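Local coordinates for protein aspartate aminotransferase (Giardia lamblia, PDB 3MEB) that probably catalyses the reversible transamination between L-aspartate and 2-oxoglutarate, giving oxaloacetate and L-glutamate, as a homodimer that binds pyridoxal 5'-phosphate, at residues W224-L228 / F257-F262; H236-S242 / V267-Q273; L363-S367 / L425-D431; L405-I411 / Y432-I437. All blocks are in the same frame, centred on the assembly; numbering follows the deposited sequence.

Contact 1: W224-L228 / F257-F262; sequences WKELL and FAVRMF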
# COMPACT_ATOMS: atom_id res chain seq x y z
N TRP A 224 -19.33 -26.01 -9.40
CA TRP A 224 -19.74 -24.61 -9.15
C TRP A 224 -21.24 -24.46 -9.31
O TRP A 224 -21.88 -23.81 -8.48
CB TRP A 224 -19.04 -23.64 -10.09
CG TRP A 224 -17.63 -23.27 -9.75
CD1 TRP A 224 -16.52 -23.51 -10.49
CD2 TRP A 224 -17.20 -22.52 -8.61
NE1 TRP A 224 -15.41 -22.98 -9.88
CE2 TRP A 224 -15.80 -22.36 -8.72
CE3 TRP A 224 -17.85 -21.96 -7.52
CZ2 TRP A 224 -15.05 -21.69 -7.78
CZ3 TRP A 224 -17.09 -21.27 -6.58
CH2 TRP A 224 -15.71 -21.15 -6.71
N LYS A 225 -21.82 -25.08 -10.34
CA LYS A 225 -23.25 -24.97 -10.57
C LYS A 225 -24.09 -25.60 -9.45
O LYS A 225 -25.19 -25.14 -9.20
CB LYS A 225 -23.68 -25.56 -11.90
CG LYS A 225 -23.26 -24.73 -13.07
CD LYS A 225 -23.62 -25.37 -14.37
CE LYS A 225 -22.93 -24.67 -15.53
NZ LYS A 225 -23.91 -24.31 -16.59
N GLU A 226 -23.55 -26.62 -8.79
CA GLU A 226 -24.20 -27.21 -7.61
C GLU A 226 -24.17 -26.28 -6.38
O GLU A 226 -25.08 -26.31 -5.57
CB GLU A 226 -23.54 -28.52 -7.23
CG GLU A 226 -23.88 -29.72 -8.12
CD GLU A 226 -23.53 -31.02 -7.43
OE1 GLU A 226 -22.64 -31.72 -7.90
OE2 GLU A 226 -24.09 -31.30 -6.36
N LEU A 227 -23.10 -25.52 -6.24
CA LEU A 227 -22.94 -24.60 -5.10
C LEU A 227 -23.88 -23.41 -5.25
O LEU A 227 -24.42 -22.91 -4.25
CB LEU A 227 -21.48 -24.16 -4.93
CG LEU A 227 -20.48 -25.25 -4.55
CD1 LEU A 227 -19.05 -24.68 -4.55
CD2 LEU A 227 -20.78 -25.83 -3.19
N LEU A 228 -24.15 -23.00 -6.49
CA LEU A 228 -25.03 -21.85 -6.77
C LEU A 228 -26.36 -21.83 -5.96
O LEU A 228 -26.60 -20.90 -5.20
CB LEU A 228 -25.29 -21.72 -8.28
CG LEU A 228 -26.19 -20.57 -8.75
CD1 LEU A 228 -25.56 -19.26 -8.29
CD2 LEU A 228 -26.45 -20.59 -10.28
N PHE A 257 -15.40 -17.80 -14.98
CA PHE A 257 -16.69 -18.51 -14.95
C PHE A 257 -17.47 -18.40 -13.64
O PHE A 257 -18.65 -18.01 -13.63
CB PHE A 257 -16.49 -19.99 -15.25
CG PHE A 257 -17.77 -20.79 -15.16
CD1 PHE A 257 -18.02 -21.61 -14.06
CD2 PHE A 257 -18.74 -20.68 -16.16
CE1 PHE A 257 -19.20 -22.34 -13.96
CE2 PHE A 257 -19.92 -21.40 -16.08
CZ PHE A 257 -20.14 -22.24 -14.96
N ALA A 258 -16.82 -18.73 -12.53
CA ALA A 258 -17.50 -18.92 -11.25
C ALA A 258 -17.99 -17.60 -10.75
O ALA A 258 -19.05 -17.52 -10.18
CB ALA A 258 -16.54 -19.59 -10.21
N VAL A 259 -17.18 -16.57 -10.96
CA VAL A 259 -17.50 -15.21 -10.50
C VAL A 259 -18.69 -14.69 -11.33
O VAL A 259 -19.67 -14.20 -10.75
CB VAL A 259 -16.32 -14.24 -10.68
CG1 VAL A 259 -16.75 -12.78 -10.27
CG2 VAL A 259 -15.04 -14.71 -9.89
N ARG A 260 -18.59 -14.80 -12.66
CA ARG A 260 -19.66 -14.30 -13.55
C ARG A 260 -21.00 -15.03 -13.35
O ARG A 260 -22.07 -14.37 -13.26
CB ARG A 260 -19.21 -14.30 -15.02
CG ARG A 260 -18.05 -13.31 -15.25
CD ARG A 260 -17.69 -13.18 -16.70
NE ARG A 260 -16.36 -12.63 -16.90
CZ ARG A 260 -15.84 -12.33 -18.09
NH1 ARG A 260 -16.54 -12.51 -19.19
NH2 ARG A 260 -14.62 -11.86 -18.20
N MET A 261 -20.95 -16.36 -13.23
CA MET A 261 -22.13 -17.17 -12.95
C MET A 261 -22.81 -16.80 -11.64
O MET A 261 -24.02 -16.69 -11.57
CB MET A 261 -21.80 -18.66 -12.93
CG MET A 261 -23.02 -19.51 -12.66
SD MET A 261 -22.75 -21.27 -12.81
CE MET A 261 -21.51 -21.51 -11.53
N PHE A 262 -22.02 -16.63 -10.59
CA PHE A 262 -22.56 -16.26 -9.29
C PHE A 262 -23.25 -14.90 -9.36
O PHE A 262 -24.35 -14.74 -8.86
CB PHE A 262 -21.47 -16.27 -8.21
CG PHE A 262 -21.26 -17.60 -7.53
CD1 PHE A 262 -21.50 -18.80 -8.17
CD2 PHE A 262 -20.75 -17.64 -6.24
CE1 PHE A 262 -21.29 -20.02 -7.49
CE2 PHE A 262 -20.54 -18.85 -5.58
CZ PHE A 262 -20.82 -20.05 -6.22
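Phe-257, in the first turn of its helix, meets the 224-228 segment with the far rim of its ring. With CG opposite the backbone N (chi1 177°), the ring reaches across so that CE1 of Phe-257 lies 4.1 Å from CB of Trp-224, while its CZ is 3.7 Å from CE of Lys-225, which comes to the ring edge, the two side chains crossing at about a right angle. Ala-258 follows, and its methyl supports one face of the indole: CB of Ala-258 stands over the centre of the six-membered ring of Trp-224, approaching CE2 to 3.2 Å, a close CH-pi contact. One turn on, Met-261, modelled in two conformers, in one of them brings CE to 3.6 Å from CB of Trp-224 and lays its sulfur beside the chain of Lys-225. Phe-262 closes the other flank. The indole directs its edge at the Phe-262 ring in an offset edge-to-face pair, planes at 88° and CE3 of Trp-224 3.8 Å from CZ of Phe-262; CD1 of Leu-228 adds an oblique contact to the same ring.

Trp-224 is thus a knob in a hole formed by Phe-257, Ala-258, Met-261 and Phe-262, and further edge-to-face contacts with Phe-207 and Phe-219 extend the aromatic cluster. No hydrogen bond crosses; the grip is entirely apolar, between helices inclined at 28°. Two near-parallel helices side by side over one face of a largely parallel sheet, here resting on strand 237-242, are typical of the alpha/beta large domain of fold-type I aminotransferases.

Contact 2: H236-S242 / V267-Q273; sequences HIAFFDS and VEVLVAQ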
# COMPACT_ATOMS: atom_id res chain seq x y z
N HIS A 236 -25.69 -16.59 1.34
CA HIS A 236 -24.29 -16.42 1.68
C HIS A 236 -23.66 -15.39 0.76
O HIS A 236 -24.12 -15.17 -0.36
CB HIS A 236 -23.51 -17.73 1.51
CG HIS A 236 -23.85 -18.81 2.49
ND1 HIS A 236 -24.12 -18.56 3.82
CD2 HIS A 236 -23.91 -20.15 2.34
CE1 HIS A 236 -24.37 -19.71 4.43
NE2 HIS A 236 -24.23 -20.69 3.56
N ILE A 237 -22.57 -14.81 1.24
CA ILE A 237 -21.74 -13.92 0.45
C ILE A 237 -20.51 -14.73 -0.02
O ILE A 237 -19.90 -15.45 0.76
CB ILE A 237 -21.30 -12.69 1.27
CG1 ILE A 237 -22.51 -11.87 1.76
CG2 ILE A 237 -20.39 -11.80 0.44
CD1 ILE A 237 -23.14 -12.39 3.06
N ALA A 238 -20.17 -14.60 -1.30
CA ALA A 238 -18.98 -15.24 -1.84
C ALA A 238 -17.89 -14.19 -1.93
O ALA A 238 -18.10 -13.14 -2.54
CB ALA A 238 -19.27 -15.85 -3.24
N PHE A 239 -16.74 -14.47 -1.31
CA PHE A 239 -15.58 -13.62 -1.43
C PHE A 239 -14.60 -14.38 -2.33
O PHE A 239 -14.03 -15.38 -1.92
CB PHE A 239 -14.95 -13.35 -0.07
CG PHE A 239 -14.00 -12.14 -0.06
CD1 PHE A 239 -14.20 -11.10 0.83
CD2 PHE A 239 -12.95 -12.04 -0.95
CE1 PHE A 239 -13.34 -10.03 0.84
CE2 PHE A 239 -12.11 -10.95 -0.95
CZ PHE A 239 -12.33 -9.94 -0.07
N PHE A 240 -14.41 -13.88 -3.54
CA PHE A 240 -13.50 -14.50 -4.49
C PHE A 240 -12.12 -13.86 -4.38
O PHE A 240 -12.00 -12.61 -4.44
CB PHE A 240 -14.04 -14.35 -5.90
CG PHE A 240 -15.17 -15.30 -6.24
CD1 PHE A 240 -14.90 -16.63 -6.58
CD2 PHE A 240 -16.48 -14.87 -6.24
CE1 PHE A 240 -15.92 -17.51 -6.93
CE2 PHE A 240 -17.51 -15.73 -6.56
CZ PHE A 240 -17.23 -17.06 -6.91
N ASP A 241 -11.10 -14.71 -4.22
CA ASP A 241 -9.70 -14.33 -4.43
C ASP A 241 -9.34 -14.74 -5.84
O ASP A 241 -9.40 -15.93 -6.18
CB ASP A 241 -8.80 -15.03 -3.41
CG ASP A 241 -7.33 -14.62 -3.51
OD1 ASP A 241 -6.87 -14.18 -4.59
OD2 ASP A 241 -6.60 -14.80 -2.49
N SER A 242 -8.96 -13.77 -6.66
CA SER A 242 -8.74 -14.04 -8.06
C SER A 242 -7.42 -13.46 -8.53
O SER A 242 -7.33 -12.28 -8.90
CB SER A 242 -9.87 -13.46 -8.91
OG SER A 242 -9.54 -13.67 -10.27
N VAL A 267 -26.07 -13.80 -6.65
CA VAL A 267 -25.32 -14.03 -5.46
C VAL A 267 -24.51 -12.77 -5.25
O VAL A 267 -23.93 -12.22 -6.19
CB VAL A 267 -24.34 -15.23 -5.58
CG1 VAL A 267 -23.53 -15.40 -4.27
CG2 VAL A 267 -25.07 -16.51 -5.93
N GLU A 268 -24.48 -12.29 -4.02
CA GLU A 268 -23.71 -11.08 -3.74
C GLU A 268 -22.26 -11.48 -3.48
O GLU A 268 -21.99 -12.40 -2.71
CB GLU A 268 -24.32 -10.30 -2.56
CG GLU A 268 -25.75 -9.88 -2.89
CD GLU A 268 -26.30 -8.85 -1.96
OE1 GLU A 268 -26.73 -9.23 -0.85
OE2 GLU A 268 -26.35 -7.66 -2.35
N VAL A 269 -21.33 -10.83 -4.20
CA VAL A 269 -19.92 -11.22 -4.15
C VAL A 269 -18.98 -10.06 -3.88
O VAL A 269 -19.32 -8.90 -4.12
CB VAL A 269 -19.48 -11.90 -5.46
CG1 VAL A 269 -20.56 -12.89 -5.95
CG2 VAL A 269 -19.10 -10.87 -6.52
N LEU A 270 -17.82 -10.38 -3.30
CA LEU A 270 -16.65 -9.56 -3.43
C LEU A 270 -15.61 -10.30 -4.29
O LEU A 270 -15.60 -11.55 -4.37
CB LEU A 270 -16.06 -9.22 -2.05
CG LEU A 270 -16.83 -8.18 -1.19
CD1 LEU A 270 -18.04 -8.74 -0.53
CD2 LEU A 270 -15.89 -7.66 -0.10
N VAL A 271 -14.76 -9.52 -4.95
CA VAL A 271 -13.63 -10.06 -5.72
C VAL A 271 -12.39 -9.23 -5.37
O VAL A 271 -12.38 -7.99 -5.52
CB VAL A 271 -13.85 -9.99 -7.23
CG1 VAL A 271 -12.69 -10.55 -8.00
CG2 VAL A 271 -15.20 -10.73 -7.66
N ALA A 272 -11.35 -9.93 -4.90
CA ALA A 272 -10.03 -9.34 -4.70
C ALA A 272 -9.20 -9.74 -5.92
O ALA A 272 -8.89 -10.93 -6.10
CB ALA A 272 -9.41 -9.85 -3.45
N GLN A 273 -8.92 -8.79 -6.77
CA GLN A 273 -8.38 -9.06 -8.12
C GLN A 273 -6.93 -8.60 -8.23
O GLN A 273 -6.67 -7.40 -8.11
CB GLN A 273 -9.27 -8.36 -9.14
CG GLN A 273 -8.76 -8.44 -10.61
CD GLN A 273 -9.59 -7.61 -11.57
OE1 GLN A 273 -10.19 -6.60 -11.18
NE2 GLN A 273 -9.59 -7.99 -12.83
O HOH W 1 -25.64 -13.48 -1.66
O HOH W 2 -6.08 -11.65 -5.70
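Two neighbouring parallel strands of the central seven-stranded sheet, 237-242 and 269-273, make up this contact, and Asp-241, near the end of the first, belongs to the pyridoxal-phosphate pocket. Five backbone hydrogen bonds join them, passing alternately from one strand to the other: Ala-238 N to Glu-268 O, Leu-270 N to Ala-238 O, Phe-240 N to Leu-270 O at 2.7 Å, Ala-272 N to Phe-240 O, and Ser-242 N to Ala-272 O. The middle one is nearly straight at hydrogen (173°), although its donor is tilted 33° out of the carbonyl plane of Leu-270. At the N-terminal end of the pair, a water links the two backbones, donating to His-236 O and accepting from Glu-268 N.

This is the sheet of the fold-type I aminotransferase large domain, where the C-terminal ends of the parallel strands face the cofactor. On the face carrying Phe-239, Leu-270 and Ala-272, CB of Leu-270 sits over the centre of the Phe-239 ring, 4.0 Å from its centroid, and CD2 of Leu-270 comes within 3.6 Å of CE1 of Phe-239. CE2, at the edge of the Phe-239 ring, is 3.8 Å from CB of Ala-272. On the reverse face, Phe-240 leads with its edge to CG1 of Val-269, 4.2 Å from CE2 of Phe-240, beneath helix 257-264.

Asp-241 sends its carboxylate toward the cofactor because CG lies opposite the backbone N (chi1 -176°). OD2 is hydrogen-bonded to His-158, a second-shell contact that would orient the carboxylate, while a second water donates both to OD1 of Asp-241, at 2.9 Å, and to O of Ala-272.

Contact 3: L363-S367 / L425-D431; sequences LLHAS and LTESNCD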
# COMPACT_ATOMS: atom_id res chain seq x y z
N LEU A 363 7.51 -32.16 -19.23
CA LEU A 363 8.92 -32.53 -19.21
C LEU A 363 9.31 -33.08 -17.85
O LEU A 363 10.00 -34.11 -17.78
CB LEU A 363 9.82 -31.38 -19.64
CG LEU A 363 11.34 -31.64 -19.73
CD1 LEU A 363 11.67 -32.79 -20.66
CD2 LEU A 363 12.05 -30.35 -20.18
N LEU A 364 8.89 -32.44 -16.76
CA LEU A 364 9.27 -32.94 -15.44
C LEU A 364 8.65 -34.34 -15.27
O LEU A 364 9.33 -35.22 -14.79
CB LEU A 364 8.85 -32.06 -14.28
CG LEU A 364 9.21 -32.57 -12.87
CD1 LEU A 364 10.76 -32.82 -12.65
CD2 LEU A 364 8.60 -31.56 -11.86
N HIS A 365 7.39 -34.51 -15.65
CA HIS A 365 6.70 -35.80 -15.49
C HIS A 365 7.39 -36.92 -16.28
O HIS A 365 7.57 -38.04 -15.78
CB HIS A 365 5.21 -35.69 -15.90
CG HIS A 365 4.47 -36.99 -15.87
ND1 HIS A 365 4.42 -37.84 -16.94
CD2 HIS A 365 3.76 -37.58 -14.88
CE1 HIS A 365 3.73 -38.92 -16.62
NE2 HIS A 365 3.30 -38.79 -15.37
N ALA A 366 7.78 -36.61 -17.51
CA ALA A 366 8.52 -37.54 -18.34
C ALA A 366 9.84 -37.92 -17.68
O ALA A 366 10.26 -39.08 -17.75
CB ALA A 366 8.78 -36.93 -19.74
N SER A 367 10.52 -36.94 -17.06
CA SER A 367 11.84 -37.19 -16.49
C SER A 367 11.71 -38.07 -15.23
O SER A 367 12.60 -38.89 -14.96
CB SER A 367 12.56 -35.87 -16.17
OG SER A 367 12.77 -35.06 -17.32
N LEU A 425 11.00 -24.17 -13.60
CA LEU A 425 11.58 -25.24 -14.40
C LEU A 425 11.90 -24.73 -15.78
O LEU A 425 11.21 -23.84 -16.29
CB LEU A 425 10.63 -26.40 -14.53
CG LEU A 425 10.20 -27.05 -13.21
CD1 LEU A 425 8.94 -27.89 -13.46
CD2 LEU A 425 11.29 -27.91 -12.63
N THR A 426 12.93 -25.32 -16.37
CA THR A 426 13.34 -25.03 -17.73
C THR A 426 13.72 -26.32 -18.44
O THR A 426 13.87 -27.36 -17.83
CB THR A 426 14.54 -24.05 -17.76
OG1 THR A 426 15.72 -24.65 -17.17
CG2 THR A 426 14.17 -22.77 -17.01
N GLU A 427 13.91 -26.24 -19.74
CA GLU A 427 14.43 -27.38 -20.46
C GLU A 427 15.78 -27.85 -19.90
O GLU A 427 16.07 -29.04 -19.90
CB GLU A 427 14.54 -27.05 -21.96
CG GLU A 427 13.21 -26.63 -22.55
CD GLU A 427 12.87 -27.37 -23.83
OE1 GLU A 427 13.64 -27.21 -24.83
OE2 GLU A 427 11.83 -28.08 -23.82
N SER A 428 16.58 -26.91 -19.42
CA SER A 428 17.92 -27.22 -18.93
C SER A 428 17.95 -27.87 -17.56
O SER A 428 18.86 -28.67 -17.28
CB SER A 428 18.74 -25.96 -18.86
OG SER A 428 18.94 -25.48 -20.17
N ASN A 429 16.98 -27.51 -16.71
CA ASN A 429 16.98 -27.97 -15.33
C ASN A 429 15.97 -29.02 -14.91
O ASN A 429 16.05 -29.47 -13.77
CB ASN A 429 16.92 -26.77 -14.34
CG ASN A 429 15.52 -26.15 -14.19
OD1 ASN A 429 14.49 -26.77 -14.45
ND2 ASN A 429 15.50 -24.89 -13.77
N CYS A 430 15.01 -29.43 -15.76
CA CYS A 430 14.00 -30.41 -15.34
C CYS A 430 14.62 -31.74 -14.94
O CYS A 430 14.26 -32.35 -13.93
CB CYS A 430 12.97 -30.72 -16.45
SG CYS A 430 11.50 -29.66 -16.55
N ASP A 431 15.56 -32.22 -15.75
CA ASP A 431 16.12 -33.53 -15.47
C ASP A 431 16.92 -33.50 -14.19
O ASP A 431 16.98 -34.48 -13.47
CB ASP A 431 16.97 -34.04 -16.62
CG ASP A 431 17.10 -35.53 -16.58
OD1 ASP A 431 16.06 -36.22 -16.63
OD2 ASP A 431 18.24 -36.00 -16.43
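The first turn of helix 430-443 comes up against the late part of the long helix 340-370, with CA of Leu-364 5.4 Å from CA of Cys-430 and CA of Ser-367 5.7 Å from CA of Asp-431. Residues 426-429 form an ST motif: Thr-426 OG1 accepts from the backbone N of Asn-429, and in return Asn-429 OD1 accepts from Thr-426 N at 2.9 Å, so side chain and backbone of the two residues clasp each other within residues 426-429.

Cys-430 has the most surface buried here. Its SG lies against the branch of Leu-363, 3.7 Å from CD2, and CD2 also reaches CA of Glu-427, so one methyl touches both Glu-427 and Cys-430. Leu-364 splits its two methyls: CD1 lies 3.8 Å from the carbonyl O of Cys-430, whereas CD2 meets CD1 of Leu-425 at 4.0 Å, the two leucines crossing at about a right angle. Beyond this pair, Met-360 of the same long helix touches both Leu-425 and Cys-430, extending the apolar layer of the joint.

At the more polar end Asp-431 passes alongside Ser-367, its OD1 3.5 Å from Ser-367 CB, but the charge of that carboxylate is taken up by a salt bridge to Arg-371. Ser-367 instead turns its hydroxyl back along its own helix (chi1 -61°). Leu-363 O therefore accepts twice, from Ser-367 N and from Ser-367 OG, which lie on opposite faces of the carbonyl plane, OG at 3.0 Å and 37° out of it.

Contact 4: L405-I411 / Y432-I437; sequences LKEKWSI and YVAEAI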
# COMPACT_ATOMS: atom_id res chain seq x y z
N LEU A 405 16.14 -31.58 -0.37
CA LEU A 405 16.33 -31.02 -1.72
C LEU A 405 17.05 -29.68 -1.70
O LEU A 405 17.87 -29.38 -2.57
CB LEU A 405 14.99 -30.89 -2.46
CG LEU A 405 14.43 -32.24 -2.90
CD1 LEU A 405 12.94 -32.12 -3.25
CD2 LEU A 405 15.22 -32.78 -4.07
N LYS A 406 16.71 -28.86 -0.71
CA LYS A 406 17.38 -27.60 -0.49
C LYS A 406 18.86 -27.82 -0.13
O LYS A 406 19.73 -27.24 -0.78
CB LYS A 406 16.66 -26.80 0.60
CG LYS A 406 17.43 -25.61 1.07
CD LYS A 406 16.60 -24.69 2.00
CE LYS A 406 16.33 -25.31 3.38
NZ LYS A 406 15.97 -24.23 4.39
N GLU A 407 19.15 -28.62 0.91
CA GLU A 407 20.55 -28.76 1.43
C GLU A 407 21.49 -29.48 0.47
O GLU A 407 22.63 -29.07 0.30
CB GLU A 407 20.65 -29.55 2.76
CG GLU A 407 19.72 -29.22 3.93
CD GLU A 407 19.83 -27.80 4.41
OE1 GLU A 407 20.75 -27.09 3.95
OE2 GLU A 407 19.00 -27.40 5.26
N LYS A 408 21.02 -30.60 -0.07
CA LYS A 408 21.84 -31.45 -0.93
C LYS A 408 21.79 -31.04 -2.41
O LYS A 408 22.77 -31.24 -3.10
CB LYS A 408 21.41 -32.90 -0.80
N TRP A 409 20.67 -30.49 -2.90
CA TRP A 409 20.54 -30.18 -4.35
C TRP A 409 20.29 -28.70 -4.73
O TRP A 409 20.17 -28.36 -5.93
CB TRP A 409 19.43 -31.05 -4.95
CG TRP A 409 19.76 -32.50 -4.92
CD1 TRP A 409 19.55 -33.36 -3.89
CD2 TRP A 409 20.38 -33.26 -5.96
NE1 TRP A 409 19.99 -34.62 -4.22
CE2 TRP A 409 20.50 -34.59 -5.50
CE3 TRP A 409 20.84 -32.96 -7.25
CZ2 TRP A 409 21.07 -35.61 -6.27
CZ3 TRP A 409 21.40 -33.97 -8.02
CH2 TRP A 409 21.52 -35.27 -7.52
N SER A 410 20.21 -27.83 -3.72
CA SER A 410 19.89 -26.41 -3.88
C SER A 410 18.63 -26.19 -4.73
O SER A 410 18.57 -25.29 -5.55
CB SER A 410 21.10 -25.64 -4.43
OG SER A 410 22.20 -25.58 -3.49
N ILE A 411 17.62 -27.02 -4.50
CA ILE A 411 16.30 -26.84 -5.10
C ILE A 411 15.33 -26.34 -4.02
O ILE A 411 15.19 -26.97 -2.97
CB ILE A 411 15.80 -28.17 -5.68
CG1 ILE A 411 16.74 -28.64 -6.80
CG2 ILE A 411 14.41 -28.03 -6.22
CD1 ILE A 411 16.44 -30.04 -7.31
N TYR A 432 17.54 -32.36 -13.91
CA TYR A 432 18.22 -32.17 -12.65
C TYR A 432 17.23 -32.27 -11.49
O TYR A 432 17.48 -32.99 -10.51
CB TYR A 432 18.93 -30.82 -12.65
CG TYR A 432 19.64 -30.50 -11.39
CD1 TYR A 432 20.92 -31.00 -11.12
CD2 TYR A 432 19.05 -29.65 -10.43
CE1 TYR A 432 21.58 -30.70 -9.94
CE2 TYR A 432 19.73 -29.32 -9.25
CZ TYR A 432 20.98 -29.85 -9.01
OH TYR A 432 21.63 -29.52 -7.86
N VAL A 433 16.10 -31.58 -11.61
CA VAL A 433 15.06 -31.60 -10.56
C VAL A 433 14.53 -33.01 -10.38
O VAL A 433 14.36 -33.46 -9.27
CB VAL A 433 13.91 -30.60 -10.87
CG1 VAL A 433 12.78 -30.72 -9.84
CG2 VAL A 433 14.44 -29.22 -10.90
N ALA A 434 14.32 -33.73 -11.47
CA ALA A 434 13.86 -35.12 -11.36
C ALA A 434 14.91 -36.08 -10.70
O ALA A 434 14.57 -36.85 -9.80
CB ALA A 434 13.42 -35.62 -12.72
N GLU A 435 16.17 -36.01 -11.14
CA GLU A 435 17.27 -36.73 -10.46
C GLU A 435 17.33 -36.46 -8.96
O GLU A 435 17.56 -37.37 -8.16
CB GLU A 435 18.63 -36.34 -11.07
CG GLU A 435 19.78 -37.10 -10.49
CD GLU A 435 21.09 -36.75 -11.14
OE1 GLU A 435 21.15 -35.77 -11.92
OE2 GLU A 435 22.08 -37.45 -10.87
N ALA A 436 17.13 -35.20 -8.58
CA ALA A 436 17.14 -34.82 -7.18
C ALA A 436 15.97 -35.42 -6.43
O ALA A 436 16.12 -35.89 -5.33
CB ALA A 436 17.16 -33.28 -7.02
N ILE A 437 14.79 -35.36 -7.03
CA ILE A 437 13.59 -35.91 -6.40
C ILE A 437 13.73 -37.44 -6.23
O ILE A 437 13.34 -38.02 -5.20
CB ILE A 437 12.32 -35.53 -7.22
CG1 ILE A 437 12.05 -34.01 -7.08
CG2 ILE A 437 11.13 -36.33 -6.74
CD1 ILE A 437 10.96 -33.46 -7.96
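Trp-409, Ala-436 and Tyr-432 have the most surface buried in this contact, and Trp-409 touches both of the others. Its indole lies flat against the methyl of Ala-436: CB of Ala-436 stands over one face, displaced toward the rim and 3.4 Å from CD2 of Trp-409, in a CH-pi contact with the five-membered ring. The same indole turns an edge to the face of Tyr-432, an offset edge-to-face pair with planes at 68° and CE3 of Trp-409 3.6 Å from CZ of Tyr-432. At the far corner, CH2 of Trp-409 meets the aliphatic CG of Glu-435 at 3.9 Å.

Tyr-432 does more than pack. Extended away from its own backbone N (chi1 179°), it carries its hydroxyl to the carbonyl of Trp-409, OH donating to O at 2.7 Å, so a carbonyl at the C-terminal end of helix 399-409 is bonded by a side chain from the next helix. The indole NE1 has its partner in Asp-439, which fixes the ring from a further side.

Ala-436 is wedged tightly. Its CB is 3.3 Å from CD1 of Ile-411, closer than usual for carbons, and CD2 of Leu-405 presses on it at 3.6 Å.

The helices cross at 109°, and Ser-410, with positive phi, turns the chain into the short strand 411-413. Such a helix-to-strand turn packed across the C-terminal helix is in keeping with the small domain of class I aminotransferases.

How the contacts relate
Contacts 1 and 2 belong together: helix 221-234 leads into strand 237-242 and helix 257-264 into strand 269-274, so the helix pairing and the strand pairing are two layers of two successive alpha-beta units, joined where Phe-262 and Trp-224 pack on Phe-240. Contact 2 is wholly buried, rests on backbone hydrogen bonds and reaches the cofactor; contact 1, partly buried, is apolar and aromatic. Contacts 3 and 4 share helix 430-443, meeting through Leu-364, Ser-367, Val-433 and Ala-434, and lie about 36 to 40 Å away between centres. Both are largely buried yet remote from the active site; contact 3 meets across only by packing, its hydrogen bonds lying within each segment, while one hydroxyl-to-carbonyl bond crosses contact 4.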